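Local coordinates for protein potential RNA-dependent RNA polymerase (Human picobirnavirus, PDB 5I62) that catalyses RNA-templated RNA synthesis from ribonucleoside triphosphates, and probably serves both transcription and genome replication of this double-stranded RNA virus, at residues A[112-117]-A[278-283]; A[104-109]-A[271-276]; A[264-269]-A[318-323]. All blocks are in the same frame, centred on the assembly; numbering follows the deposited sequence.

In the fold
Contacts 1 and 2 set helix 271-284 against helix 108-116 or the loop leading into it. Contact 2 packs the first turns of helix 271-284 and contact 1 its C-terminal part, about 12 Å apart between centres. In contact 3 the loop before helix 271-284 meets a second loop; the two fit polymerase motifs A and B. Its centre is about 16 Å from that of contact 2 and about 21 Å from that of contact 1. Contacts 2 and 3 touch directly: Gln274 NE2 is 2.9 Å from Phe269 O, a probable hydrogen bond. Because motifs A and B line the active site of these polymerases, contact 3 is probably the one nearest to it.

Contact 1: residues A[112-117]-A[278-283]; sequences SAAKSE and KELLAD
Lys115 on helix 108-116 meets Glu279, Leu280 and Asp283 on helix 271-284, a helix-helix contact; helix 271-284 follows the probable motif A of the polymerase palm. The helix axes approach to 10.6 Å and run in roughly the same direction, 35° apart. This spacing is wide, and the long Lys115 side chain bridges much of it. Its chain is extended beyond CG and crosses Glu279 at about a right angle. At its end, Lys115 NZ forms a salt bridge to Glu279 OE2 of 3.0 Å. The oxygen uses its anti lone pair, the one turned away from OE1. On the way there, Lys115 CD lies 3.7 Å from Asp283 CG, so the aliphatic part of the lysine packs beside that carboxylate. The amine stays 4.5 Å from Asp283 OD1, and a water bonded to both closes that gap. Another water links Lys115 O to Asp283 OD2. That oxygen also has partners outside the two segments, Trp118 NE1 and Arg123. The nearby negative charges would be expected to favour a charged lysine. Nearer the lysine backbone, Leu280 brings its CD2 branch to 3.9 Å from Lys115 CG. Leu280 also touches Leu333 and Val337 of helix 327-345, and Ala114 rests on Val337 too. Ala114 and Leu280 also meet each other, Ala114 CB standing 4.2 Å from Leu280 CD2.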
loop_
_atom_site.group_PDB
_atom_site.type_symbol
_atom_site.label_atom_id
_atom_site.label_comp_id
_atom_site.label_asym_id
_atom_site.label_seq_id
_atom_site.Cartn_x
_atom_site.Cartn_y
_atom_site.Cartn_z
ATOM N N SER A 112 23.907 -2.194 10.716
ATOM C CA SER A 112 24.118 -1.706 12.078
ATOM C C SER A 112 23.472 -0.342 12.294
ATOM O O SER A 112 22.932 -0.071 13.369
ATOM C CB SER A 112 25.615 -1.617 12.410
ATOM O OG SER A 112 26.197 -2.908 12.460
ATOM N N ALA A 113 23.576 0.552 11.308
ATOM C CA ALA A 113 22.948 1.864 11.434
ATOM C C ALA A 113 21.435 1.730 11.610
ATOM O O ALA A 113 20.829 2.398 12.458
ATOM C CB ALA A 113 23.287 2.723 10.218
ATOM N N ALA A 114 20.812 0.842 10.844
ATOM C CA ALA A 114 19.368 0.659 10.969
ATOM C C ALA A 114 18.999 0.146 12.357
ATOM O O ALA A 114 18.045 0.632 12.980
ATOM C CB ALA A 114 18.865 -0.283 9.882
ATOM N N LYS A 115 19.750 -0.845 12.856
ATOM C CA LYS A 115 19.500 -1.396 14.188
ATOM C C LYS A 115 19.654 -0.328 15.261
ATOM O O LYS A 115 18.936 -0.335 16.267
ATOM C CB LYS A 115 20.456 -2.555 14.473
ATOM C CG LYS A 115 20.239 -3.816 13.629
ATOM C CD LYS A 115 21.222 -4.917 14.050
ATOM C CE LYS A 115 21.214 -6.083 13.052
ATOM N NZ LYS A 115 22.174 -7.194 13.401
ATOM N N SER A 116 20.612 0.583 15.075
ATOM C CA SER A 116 20.881 1.595 16.087
ATOM C C SER A 116 19.693 2.516 16.293
ATOM O O SER A 116 19.525 3.063 17.386
ATOM C CB SER A 116 22.114 2.406 15.702
ATOM O OG SER A 116 23.238 1.558 15.700
ATOM N N GLU A 117 18.859 2.708 15.266
ATOM C CA GLU A 117 17.707 3.586 15.442
ATOM C C GLU A 117 16.714 3.056 16.467
ATOM O O GLU A 117 15.912 3.834 16.975
ATOM C CB GLU A 117 16.990 3.830 14.122
ATOM C CG GLU A 117 17.829 4.538 13.089
ATOM C CD GLU A 117 17.003 4.979 11.894
ATOM O OE1 GLU A 117 17.082 4.311 10.834
ATOM O OE2 GLU A 117 16.257 5.982 12.019
ATOM N N LYS A 278 15.283 -10.468 7.591
ATOM C CA LYS A 278 15.334 -11.481 8.635
ATOM C C LYS A 278 16.308 -11.089 9.732
ATOM O O LYS A 278 16.067 -11.368 10.912
ATOM C CB LYS A 278 15.731 -12.829 8.044
ATOM C CG LYS A 278 15.635 -13.973 9.038
ATOM C CD LYS A 278 16.013 -15.293 8.362
ATOM C CE LYS A 278 16.056 -16.423 9.370
ATOM N NZ LYS A 278 16.453 -17.697 8.704
ATOM N N GLU A 279 17.424 -10.456 9.357
ATOM C CA GLU A 279 18.410 -10.038 10.348
ATOM C C GLU A 279 17.867 -8.926 11.241
ATOM O O GLU A 279 18.089 -8.929 12.457
ATOM C CB GLU A 279 19.705 -9.589 9.661
ATOM C CG GLU A 279 20.806 -9.328 10.669
ATOM C CD GLU A 279 22.157 -8.998 10.044
ATOM O OE1 GLU A 279 22.374 -9.311 8.854
ATOM O OE2 GLU A 279 23.013 -8.430 10.759
ATOM N N LEU A 280 17.180 -7.946 10.650
ATOM C CA LEU A 280 16.588 -6.874 11.446
ATOM C C LEU A 280 15.526 -7.416 12.393
ATOM O O LEU A 280 15.442 -7.006 13.560
ATOM C CB LEU A 280 15.990 -5.815 10.530
ATOM C CG LEU A 280 16.995 -5.129 9.607
ATOM C CD1 LEU A 280 16.254 -4.200 8.647
ATOM C CD2 LEU A 280 18.015 -4.361 10.434
ATOM N N LEU A 281 14.670 -8.312 11.887
ATOM C CA LEU A 281 13.641 -8.915 12.730
ATOM C C LEU A 281 14.261 -9.724 13.865
ATOM O O LEU A 281 13.773 -9.692 15.001
ATOM C CB LEU A 281 12.725 -9.802 11.886
ATOM C CG LEU A 281 11.824 -9.004 10.955
ATOM C CD1 LEU A 281 11.014 -9.963 10.080
ATOM C CD2 LEU A 281 10.916 -8.139 11.796
ATOM N N ALA A 282 15.341 -10.455 13.579
ATOM C CA ALA A 282 15.985 -11.232 14.633
ATOM C C ALA A 282 16.553 -10.319 15.715
ATOM O O ALA A 282 16.546 -10.668 16.903
ATOM C CB ALA A 282 17.069 -12.132 14.041
ATOM N N ASP A 283 17.038 -9.135 15.328
ATOM C CA ASP A 283 17.487 -8.154 16.313
ATOM C C ASP A 283 16.330 -7.664 17.175
ATOM O O ASP A 283 16.456 -7.545 18.399
ATOM C CB ASP A 283 18.156 -6.967 15.608
ATOM C CG ASP A 283 18.826 -6.012 16.590
ATOM O OD1 ASP A 283 19.879 -6.377 17.140
ATOM O OD2 ASP A 283 18.286 -4.912 16.835
HETATM O O HOH W 1 20.220 -9.830 14.057
HETATM O O HOH W 2 21.441 -8.066 16.062
HETATM O O HOH W 3 18.885 -2.570 18.209
#

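Contact 2: residues A[104-109]-A[271-276]; sequences VPFDTK and PTCQSV
Phe106 packs against Thr272, Cys273 and Val276 at the start of palm helix 271-284, where the loop before helix 108-116 passes by. This is apolar packing around an aromatic ring. The bond from CA to CB of Phe106 points toward the helix, and CG lies anti to the carbonyl carbon (chi1 -79°), beside the backbone N. Val276 comes over one ring face with its CG2 branch. That methyl lies 3.7 Å from the ring centroid, 20° off the normal, a CH-pi contact offset toward the CG-CD1 part of the rim. Phe106 CD1 is its nearest ring atom, at 3.5 Å. Thr272 comes in at the edge of the ring: its CG2 methyl, anti to the backbone N, lies in the ring plane 3.8 Å from Phe106 CD1. The same methyl touches Val104 O. Thr272 OG1 is hydrogen-bonded to Gln103 OE1, outside the two segments. His380 stacks on the Phe106 ring, and Val334, Val337 and Leu338 of helix 327-345 add further packing. Asp107, next in the chain, is the N-cap of helix 108-116; its OD1 accepts from Lys109 N, which stands above the carboxylate plane. Cys273 makes a sulfur-aromatic contact at the ring edge, its SG 4.1 Å from Phe106 CZ.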
loop_
_atom_site.group_PDB
_atom_site.type_symbol
_atom_site.label_atom_id
_atom_site.label_comp_id
_atom_site.label_asym_id
_atom_site.label_seq_id
_atom_site.Cartn_x
_atom_site.Cartn_y
_atom_site.Cartn_z
ATOM N N VAL A 104 24.157 -7.804 -5.093
ATOM C CA VAL A 104 25.309 -7.815 -4.194
ATOM C C VAL A 104 24.853 -7.719 -2.742
ATOM O O VAL A 104 23.761 -7.214 -2.459
ATOM C CB VAL A 104 26.306 -6.691 -4.534
ATOM C CG1 VAL A 104 26.663 -6.705 -6.024
ATOM C CG2 VAL A 104 25.747 -5.340 -4.121
ATOM N N PRO A 105 25.656 -8.198 -1.796
ATOM C CA PRO A 105 25.273 -8.128 -0.378
ATOM C C PRO A 105 25.172 -6.689 0.102
ATOM O O PRO A 105 25.748 -5.770 -0.485
ATOM C CB PRO A 105 26.414 -8.866 0.342
ATOM C CG PRO A 105 26.995 -9.794 -0.710
ATOM C CD PRO A 105 26.847 -9.045 -2.026
ATOM N N PHE A 106 24.433 -6.506 1.194
ATOM C CA PHE A 106 24.274 -5.197 1.813
ATOM C C PHE A 106 25.482 -4.879 2.688
ATOM O O PHE A 106 26.088 -5.773 3.280
ATOM C CB PHE A 106 23.014 -5.154 2.679
ATOM C CG PHE A 106 21.728 -4.970 1.911
ATOM C CD1 PHE A 106 21.284 -5.931 1.004
ATOM C CD2 PHE A 106 20.931 -3.864 2.154
ATOM C CE1 PHE A 106 20.070 -5.767 0.326
ATOM C CE2 PHE A 106 19.726 -3.694 1.497
ATOM C CZ PHE A 106 19.288 -4.650 0.578
ATOM N N ASP A 107 25.821 -3.587 2.776
ATOM C CA ASP A 107 26.878 -3.155 3.693
ATOM C C ASP A 107 26.489 -3.450 5.137
ATOM O O ASP A 107 25.446 -2.999 5.614
ATOM C CB ASP A 107 27.158 -1.661 3.529
ATOM C CG ASP A 107 28.470 -1.233 4.194
ATOM O OD1 ASP A 107 28.896 -1.869 5.181
ATOM O OD2 ASP A 107 29.091 -0.272 3.709
ATOM N N THR A 108 27.346 -4.199 5.830
ATOM C CA THR A 108 27.135 -4.502 7.242
ATOM C C THR A 108 26.982 -3.236 8.091
ATOM O O THR A 108 26.220 -3.225 9.070
ATOM C CB THR A 108 28.309 -5.362 7.730
ATOM O OG1 THR A 108 28.183 -6.673 7.164
ATOM C CG2 THR A 108 28.343 -5.465 9.234
ATOM N N LYS A 109 27.695 -2.160 7.730
ATOM C CA LYS A 109 27.600 -0.913 8.489
ATOM C C LYS A 109 26.211 -0.295 8.370
ATOM O O LYS A 109 25.706 0.310 9.325
ATOM C CB LYS A 109 28.661 0.086 8.020
ATOM C CG LYS A 109 30.100 -0.423 8.143
ATOM C CD LYS A 109 31.128 0.727 8.100
ATOM C CE LYS A 109 31.036 1.550 6.813
ATOM N NZ LYS A 109 31.982 2.734 6.799
ATOM N N PRO A 271 16.132 -12.805 -2.458
ATOM C CA PRO A 271 16.643 -13.436 -1.231
ATOM C C PRO A 271 17.716 -12.628 -0.525
ATOM O O PRO A 271 17.904 -12.811 0.677
ATOM C CB PRO A 271 17.195 -14.780 -1.726
ATOM C CG PRO A 271 16.323 -15.109 -2.927
ATOM C CD PRO A 271 16.133 -13.761 -3.594
ATOM N N THR A 272 18.424 -11.746 -1.231
ATOM C CA THR A 272 19.367 -10.877 -0.542
ATOM C C THR A 272 18.622 -9.882 0.337
ATOM O O THR A 272 18.932 -9.734 1.524
ATOM C CB THR A 272 20.259 -10.173 -1.569
ATOM O OG1 THR A 272 20.959 -11.159 -2.334
ATOM C CG2 THR A 272 21.274 -9.281 -0.876
ATOM N N CYS A 273 17.601 -9.225 -0.225
ATOM C CA CYS A 273 16.753 -8.335 0.564
ATOM C C CYS A 273 16.081 -9.080 1.710
ATOM O O CYS A 273 15.998 -8.568 2.831
ATOM C CB CYS A 273 15.689 -7.683 -0.312
ATOM S SG CYS A 273 16.344 -6.601 -1.571
ATOM N N GLN A 274 15.574 -10.286 1.435
ATOM C CA GLN A 274 14.885 -11.062 2.459
ATOM C C GLN A 274 15.805 -11.348 3.645
ATOM O O GLN A 274 15.383 -11.292 4.807
ATOM C CB GLN A 274 14.360 -12.367 1.855
ATOM C CG GLN A 274 13.287 -12.200 0.776
ATOM C CD GLN A 274 13.189 -13.434 -0.151
ATOM O OE1 GLN A 274 13.414 -14.567 0.283
ATOM N NE2 GLN A 274 12.865 -13.200 -1.434
ATOM N N SER A 275 17.076 -11.664 3.373
ATOM C CA SER A 275 17.956 -12.005 4.484
ATOM C C SER A 275 18.242 -10.790 5.353
ATOM O O SER A 275 18.524 -10.943 6.542
ATOM C CB SER A 275 19.258 -12.624 3.977
ATOM O OG SER A 275 19.970 -11.655 3.240
ATOM N N VAL A 276 18.182 -9.580 4.781
ATOM C CA VAL A 276 18.350 -8.368 5.584
ATOM C C VAL A 276 17.137 -8.152 6.478
ATOM O O VAL A 276 17.270 -7.830 7.666
ATOM C CB VAL A 276 18.595 -7.136 4.694
ATOM C CG1 VAL A 276 18.645 -5.868 5.564
ATOM C CG2 VAL A 276 19.872 -7.285 3.896
#

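Contact 3: residues A[264-269]-A[318-323]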
loop_
_atom_site.group_PDB
_atom_site.type_symbol
_atom_site.label_atom_id
_atom_site.label_comp_id
_atom_site.label_asym_id
_atom_site.label_seq_id
_atom_site.Cartn_x
_atom_site.Cartn_y
_atom_site.Cartn_z
ATOM N N LYS A 264 8.342 -2.092 -9.658
ATOM C CA LYS A 264 8.045 -3.471 -9.284
ATOM C C LYS A 264 8.872 -3.906 -8.069
ATOM O O LYS A 264 9.580 -4.910 -8.095
ATOM C CB LYS A 264 8.284 -4.396 -10.479
ATOM C CG LYS A 264 7.298 -4.168 -11.627
ATOM C CD LYS A 264 7.639 -5.092 -12.790
ATOM C CE LYS A 264 6.449 -5.357 -13.681
ATOM N NZ LYS A 264 5.770 -4.107 -14.084
ATOM N N PHE A 265 8.812 -3.095 -7.011
ATOM C CA PHE A 265 9.621 -3.338 -5.825
ATOM C C PHE A 265 9.331 -4.708 -5.231
ATOM O O PHE A 265 10.253 -5.476 -4.949
ATOM C CB PHE A 265 9.362 -2.245 -4.791
ATOM C CG PHE A 265 10.302 -2.271 -3.613
ATOM C CD1 PHE A 265 11.666 -2.410 -3.786
ATOM C CD2 PHE A 265 9.814 -2.151 -2.326
ATOM C CE1 PHE A 265 12.528 -2.421 -2.686
ATOM C CE2 PHE A 265 10.668 -2.150 -1.235
ATOM C CZ PHE A 265 12.025 -2.291 -1.415
ATOM N N ASP A 266 8.044 -5.019 -5.016
ATOM C CA ASP A 266 7.664 -6.311 -4.453
ATOM C C ASP A 266 8.292 -7.449 -5.245
ATOM O O ASP A 266 8.845 -8.399 -4.672
ATOM C CB ASP A 266 6.135 -6.471 -4.456
ATOM C CG ASP A 266 5.421 -5.469 -3.551
ATOM O OD1 ASP A 266 6.085 -4.657 -2.882
ATOM O OD2 ASP A 266 4.171 -5.502 -3.514
ATOM N N GLN A 267 8.185 -7.368 -6.571
ATOM C CA GLN A 267 8.652 -8.437 -7.445
ATOM C C GLN A 267 10.159 -8.641 -7.329
ATOM O O GLN A 267 10.650 -9.762 -7.497
ATOM C CB GLN A 267 8.267 -8.136 -8.891
ATOM C CG GLN A 267 6.755 -8.109 -9.209
ATOM C CD GLN A 267 6.087 -6.768 -8.932
ATOM O OE1 GLN A 267 6.507 -6.012 -8.053
ATOM N NE2 GLN A 267 5.045 -6.464 -9.701
ATOM N N HIS A 268 10.905 -7.576 -7.056
ATOM C CA HIS A 268 12.358 -7.645 -6.989
ATOM C C HIS A 268 12.870 -7.890 -5.580
ATOM O O HIS A 268 14.092 -7.870 -5.366
ATOM C CB HIS A 268 12.980 -6.347 -7.523
ATOM C CG HIS A 268 12.868 -6.174 -9.005
ATOM N ND1 HIS A 268 11.738 -5.677 -9.611
ATOM C CD2 HIS A 268 13.758 -6.404 -10.001
ATOM C CE1 HIS A 268 11.924 -5.633 -10.918
ATOM N NE2 HIS A 268 13.141 -6.067 -11.181
ATOM N N PHE A 269 11.980 -8.083 -4.605
ATOM C CA PHE A 269 12.406 -8.222 -3.209
ATOM C C PHE A 269 12.971 -9.631 -3.040
ATOM O O PHE A 269 12.305 -10.562 -2.586
ATOM C CB PHE A 269 11.247 -7.926 -2.260
ATOM C CG PHE A 269 11.678 -7.472 -0.899
ATOM C CD1 PHE A 269 12.073 -6.155 -0.677
ATOM C CD2 PHE A 269 11.700 -8.357 0.156
ATOM C CE1 PHE A 269 12.479 -5.737 0.584
ATOM C CE2 PHE A 269 12.120 -7.950 1.425
ATOM C CZ PHE A 269 12.493 -6.642 1.641
ATOM N N HIS A 318 9.785 -16.622 -4.896
ATOM C CA HIS A 318 9.363 -15.447 -5.646
ATOM C C HIS A 318 9.614 -14.213 -4.783
ATOM O O HIS A 318 10.118 -14.308 -3.661
ATOM C CB HIS A 318 7.889 -15.577 -6.071
ATOM C CG HIS A 318 6.969 -15.956 -4.944
ATOM N ND1 HIS A 318 6.626 -15.087 -3.930
ATOM C CD2 HIS A 318 6.318 -17.114 -4.676
ATOM C CE1 HIS A 318 5.802 -15.687 -3.090
ATOM N NE2 HIS A 318 5.598 -16.921 -3.517
ATOM N N GLY A 319 9.279 -13.046 -5.327
ATOM C CA GLY A 319 9.410 -11.816 -4.581
ATOM C C GLY A 319 8.346 -11.724 -3.496
ATOM O O GLY A 319 7.625 -12.675 -3.196
ATOM N N MET A 320 8.248 -10.534 -2.904
ATOM C CA MET A 320 7.270 -10.307 -1.852
ATOM C C MET A 320 5.867 -10.618 -2.345
ATOM O O MET A 320 5.379 -9.997 -3.290
ATOM C CB MET A 320 7.334 -8.868 -1.361
ATOM C CG MET A 320 6.194 -8.516 -0.439
ATOM S SD MET A 320 6.298 -9.434 1.112
ATOM C CE MET A 320 7.625 -8.496 1.918
ATOM N N GLY A 321 5.205 -11.570 -1.686
ATOM C CA GLY A 321 3.811 -11.827 -1.999
ATOM C C GLY A 321 2.976 -10.653 -1.534
ATOM O O GLY A 321 2.642 -10.558 -0.352
ATOM N N SER A 322 2.671 -9.734 -2.451
ATOM C CA SER A 322 1.953 -8.501 -2.142
ATOM C C SER A 322 0.603 -8.806 -1.509
ATOM O O SER A 322 -0.351 -9.112 -2.232
ATOM C CB SER A 322 1.755 -7.667 -3.414
ATOM O OG SER A 322 2.881 -7.770 -4.285
ATOM N N GLY A 323 0.512 -8.734 -0.173
ATOM C CA GLY A 323 -0.639 -9.270 0.550
ATOM C C GLY A 323 -0.291 -10.014 1.830
ATOM O O GLY A 323 -1.169 -10.306 2.652
#
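The backbones of Asp266 and Gln267 run close to Gly319 and Met320, with CA atoms 4.5 Å apart for Gln267 and Gly319. Residues 265-267 have helical angles without the regular bonds, while 318-323 is an irregular loop rich in glycine. By position and sequence they fit motif A, after the palm strand 257-261, and the loop of motif B, before helix 327-345. Met320 N donates to Asp266 O over 2.8 Å, bent to 135° at the hydrogen. Asp266 O also accepts from Phe269 N, and the two donors reach it from opposite faces of its carbonyl plane. Gly319 brings its bare CA to 3.5 Å from the same oxygen, a CA-H...O contact. With no side chain on Gly319, the two backbones can lie this close. The Gly319 carbonyl is gripped in turn by His318 ND1, in the carbonyl plane.

Among the side chains, Phe269 and Met320 pack beside the backbone bond, their CB atoms 4.1 Å apart. Asp266 fits the second aspartate of motif A, which in related polymerases helps select ribonucleotides, so its bond to Ser322 of the motif B loop probably positions it. Tyr95 OH of helix 89-97 is a second partner of the Ser322 hydroxyl. Ser322 OG donates to Asp266 OD2 at 2.7 Å, on the anti side and 18° out of the carboxylate plane.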